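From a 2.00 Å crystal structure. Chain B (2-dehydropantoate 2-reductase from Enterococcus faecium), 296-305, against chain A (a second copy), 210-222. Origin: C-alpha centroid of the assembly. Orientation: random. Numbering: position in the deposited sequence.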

# COMPACT_ATOMS: atom_id res chain seq x y z
N ASP B 296 -2.07 8.39 -0.32
CA ASP B 296 -3.36 7.88 -0.85
C ASP B 296 -3.48 6.36 -0.63
O ASP B 296 -4.46 5.86 -0.07
CB ASP B 296 -3.48 8.17 -2.35
CG ASP B 296 -3.52 9.67 -2.69
OD1 ASP B 296 -3.52 10.55 -1.78
OD2 ASP B 296 -3.52 9.97 -3.90
N PHE B 297 -2.46 5.63 -1.07
CA PHE B 297 -2.45 4.15 -1.04
C PHE B 297 -2.42 3.60 0.39
O PHE B 297 -3.16 2.67 0.71
CB PHE B 297 -1.24 3.64 -1.83
CG PHE B 297 -1.32 2.20 -2.29
CD1 PHE B 297 -0.23 1.62 -2.91
CD2 PHE B 297 -2.48 1.43 -2.16
CE1 PHE B 297 -0.25 0.32 -3.36
CE2 PHE B 297 -2.51 0.12 -2.60
CZ PHE B 297 -1.40 -0.44 -3.20
N LEU B 298 -1.58 4.18 1.24
CA LEU B 298 -1.49 3.75 2.62
C LEU B 298 -2.83 3.96 3.32
O LEU B 298 -3.28 3.11 4.09
CB LEU B 298 -0.36 4.47 3.36
CG LEU B 298 -0.02 3.93 4.75
CD1 LEU B 298 0.18 2.42 4.74
CD2 LEU B 298 1.22 4.61 5.31
N THR B 299 -3.47 5.10 3.05
CA THR B 299 -4.78 5.38 3.61
C THR B 299 -5.79 4.34 3.13
O THR B 299 -6.55 3.77 3.92
CB THR B 299 -5.23 6.81 3.26
OG1 THR B 299 -4.30 7.74 3.83
CG2 THR B 299 -6.61 7.09 3.80
N GLU B 300 -5.80 4.10 1.83
CA GLU B 300 -6.68 3.10 1.25
C GLU B 300 -6.44 1.71 1.86
O GLU B 300 -7.39 0.98 2.14
CB GLU B 300 -6.50 3.09 -0.27
CG GLU B 300 -7.13 4.30 -0.95
CD GLU B 300 -6.43 4.70 -2.22
OE1 GLU B 300 -5.64 3.89 -2.75
OE2 GLU B 300 -6.67 5.84 -2.66
N LEU B 301 -5.17 1.35 2.05
CA LEU B 301 -4.83 0.04 2.60
C LEU B 301 -5.28 -0.12 4.06
O LEU B 301 -5.82 -1.18 4.44
CB LEU B 301 -3.33 -0.22 2.50
CG LEU B 301 -2.83 -0.54 1.11
CD1 LEU B 301 -1.30 -0.39 1.06
CD2 LEU B 301 -3.26 -1.94 0.70
N VAL B 302 -5.08 0.92 4.86
CA VAL B 302 -5.48 0.87 6.26
C VAL B 302 -6.99 0.74 6.36
O VAL B 302 -7.51 -0.04 7.16
CB VAL B 302 -4.95 2.07 7.05
CG1 VAL B 302 -5.58 2.16 8.43
CG2 VAL B 302 -3.44 1.99 7.17
N HIS B 303 -7.72 1.49 5.52
CA HIS B 303 -9.17 1.34 5.49
C HIS B 303 -9.62 -0.05 5.09
O HIS B 303 -10.56 -0.60 5.67
CB HIS B 303 -9.81 2.42 4.59
CG HIS B 303 -9.86 3.78 5.21
ND1 HIS B 303 -10.21 4.00 6.52
CD2 HIS B 303 -9.61 4.99 4.67
CE1 HIS B 303 -10.17 5.30 6.77
NE2 HIS B 303 -9.80 5.92 5.66
N ALA B 304 -8.97 -0.62 4.07
CA ALA B 304 -9.26 -1.99 3.65
C ALA B 304 -9.00 -2.99 4.79
O ALA B 304 -9.75 -3.96 4.95
CB ALA B 304 -8.45 -2.36 2.42
N LYS B 305 -7.96 -2.74 5.57
CA LYS B 305 -7.62 -3.64 6.68
C LYS B 305 -8.67 -3.52 7.79
O LYS B 305 -9.12 -4.53 8.33
CB LYS B 305 -6.23 -3.32 7.24
CG LYS B 305 -5.73 -4.30 8.32
CD LYS B 305 -5.46 -5.69 7.77
CE LYS B 305 -4.87 -6.60 8.84
NZ LYS B 305 -4.50 -7.92 8.30
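Chain A 210-222: KTSTAHKMVATIV

A helix often docks on a neighbour by seating one flexible side chain in a hole and flanking it with polar bonds, and this dimer contact is a clear example. Chain A enters as a loop through Thr A213, then turns helical from Ala A214 onward. Its helix runs roughly antiparallel to helix 296-305 of chain B, at 143° between N-to-C directions, with the axes 9.9 Å apart at closest approach. The register places Thr A211 beside Ala B304, Thr A213 beside Glu B300 and Met A217 beside Phe B297.

Met A217 is the knob. With chi angles m, t, m, it sits among Phe B297, Glu B300, Leu B301 and Ala B304. Met A217 SD meets the ring edge of Phe B297, 3.6 Å from Phe B297 CE2, and lies 3.7 Å from Leu B301 CD2; the final m turn leaves Met A217 CE 3.9 Å from Ala B304 CB.

Thr A213, chi1 p, donates from OG1 to Glu B300 O at 2.7 Å, although that carbonyl already accepts from Ala B304 N within its helix. Lys A216 follows t, p, t, p, a bent course that brings NZ 2.9 Å from Glu B300 OE2 in a salt bridge. The same Lys A216 NZ donates to Thr A220 OG1 (3.0 Å) and, through a water, reaches Asp B296 OD2.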

# COMPACT_ATOMS: atom_id res chain seq x y z
N LYS A 210 -15.03 -7.09 -0.78
CA LYS A 210 -15.93 -6.51 0.21
C LYS A 210 -15.39 -5.24 0.90
O LYS A 210 -16.15 -4.57 1.57
CB LYS A 210 -16.32 -7.56 1.25
CG LYS A 210 -17.16 -8.66 0.64
CD LYS A 210 -17.99 -9.39 1.67
CE LYS A 210 -17.20 -10.46 2.39
NZ LYS A 210 -18.06 -11.09 3.44
N THR A 211 -14.13 -4.88 0.70
CA THR A 211 -13.58 -3.68 1.30
C THR A 211 -13.95 -2.41 0.51
O THR A 211 -14.21 -2.46 -0.68
CB THR A 211 -12.05 -3.76 1.46
OG1 THR A 211 -11.41 -3.66 0.18
CG2 THR A 211 -11.67 -5.06 2.14
N SER A 212 -13.98 -1.29 1.21
CA SER A 212 -14.49 -0.04 0.66
C SER A 212 -13.53 0.57 -0.33
O SER A 212 -13.95 1.36 -1.17
CB SER A 212 -14.76 0.97 1.78
OG SER A 212 -13.57 1.18 2.55
N THR A 213 -12.24 0.23 -0.23
CA THR A 213 -11.20 0.85 -1.06
C THR A 213 -10.61 -0.06 -2.15
O THR A 213 -9.78 0.40 -2.94
CB THR A 213 -10.03 1.37 -0.19
OG1 THR A 213 -9.55 0.32 0.65
CG2 THR A 213 -10.47 2.56 0.66
N ALA A 214 -11.04 -1.33 -2.20
CA ALA A 214 -10.54 -2.25 -3.21
C ALA A 214 -10.71 -1.72 -4.62
O ALA A 214 -9.78 -1.78 -5.43
CB ALA A 214 -11.19 -3.62 -3.07
N HIS A 215 -11.86 -1.15 -4.92
CA HIS A 215 -12.08 -0.64 -6.29
C HIS A 215 -11.09 0.47 -6.63
O HIS A 215 -10.48 0.46 -7.71
CB HIS A 215 -13.51 -0.14 -6.49
CG HIS A 215 -13.71 0.56 -7.80
ND1 HIS A 215 -13.75 -0.10 -9.00
CD2 HIS A 215 -13.87 1.88 -8.09
CE1 HIS A 215 -13.93 0.77 -9.98
NE2 HIS A 215 -14.00 1.98 -9.45
N LYS A 216 -10.90 1.41 -5.70
CA LYS A 216 -9.94 2.49 -5.93
C LYS A 216 -8.52 1.95 -6.14
O LYS A 216 -7.78 2.42 -7.01
CB LYS A 216 -9.96 3.48 -4.76
CG LYS A 216 -8.83 4.52 -4.77
CD LYS A 216 -8.91 5.43 -5.99
CE LYS A 216 -8.02 6.66 -5.84
NZ LYS A 216 -6.60 6.30 -5.57
N MET A 217 -8.12 0.97 -5.34
CA MET A 217 -6.75 0.48 -5.42
C MET A 217 -6.55 -0.27 -6.74
O MET A 217 -5.52 -0.10 -7.40
CB MET A 217 -6.43 -0.41 -4.21
CG MET A 217 -6.37 0.39 -2.91
SD MET A 217 -5.90 -0.60 -1.47
CE MET A 217 -7.30 -1.70 -1.29
N VAL A 218 -7.52 -1.09 -7.11
CA VAL A 218 -7.49 -1.83 -8.36
C VAL A 218 -7.47 -0.85 -9.55
O VAL A 218 -6.61 -0.98 -10.42
CB VAL A 218 -8.68 -2.83 -8.48
CG1 VAL A 218 -8.80 -3.38 -9.91
CG2 VAL A 218 -8.51 -3.97 -7.48
N ALA A 219 -8.37 0.13 -9.55
CA ALA A 219 -8.44 1.10 -10.65
C ALA A 219 -7.14 1.87 -10.82
O ALA A 219 -6.67 2.07 -11.95
CB ALA A 219 -9.58 2.07 -10.44
N THR A 220 -6.55 2.31 -9.71
CA THR A 220 -5.29 3.06 -9.77
C THR A 220 -4.16 2.20 -10.36
O THR A 220 -3.38 2.67 -11.20
CB THR A 220 -4.89 3.57 -8.36
OG1 THR A 220 -5.95 4.35 -7.82
CG2 THR A 220 -3.62 4.42 -8.40
N ILE A 221 -4.05 0.95 -9.90
CA ILE A 221 -3.01 0.06 -10.40
C ILE A 221 -3.19 -0.23 -11.90
O ILE A 221 -2.23 -0.15 -12.68
CB ILE A 221 -2.92 -1.26 -9.59
CG1 ILE A 221 -2.38 -0.97 -8.20
CG2 ILE A 221 -2.02 -2.27 -10.29
CD1 ILE A 221 -2.70 -2.04 -7.18
N VAL A 222 -4.42 -0.52 -12.30
CA VAL A 222 -4.68 -0.81 -13.71
C VAL A 222 -4.32 0.40 -14.59
O VAL A 222 -3.77 0.23 -15.68
CB VAL A 222 -6.15 -1.25 -13.93
CG1 VAL A 222 -6.45 -1.34 -15.41
CG2 VAL A 222 -6.39 -2.61 -13.27
O HOH W 1 -4.12 7.88 -5.63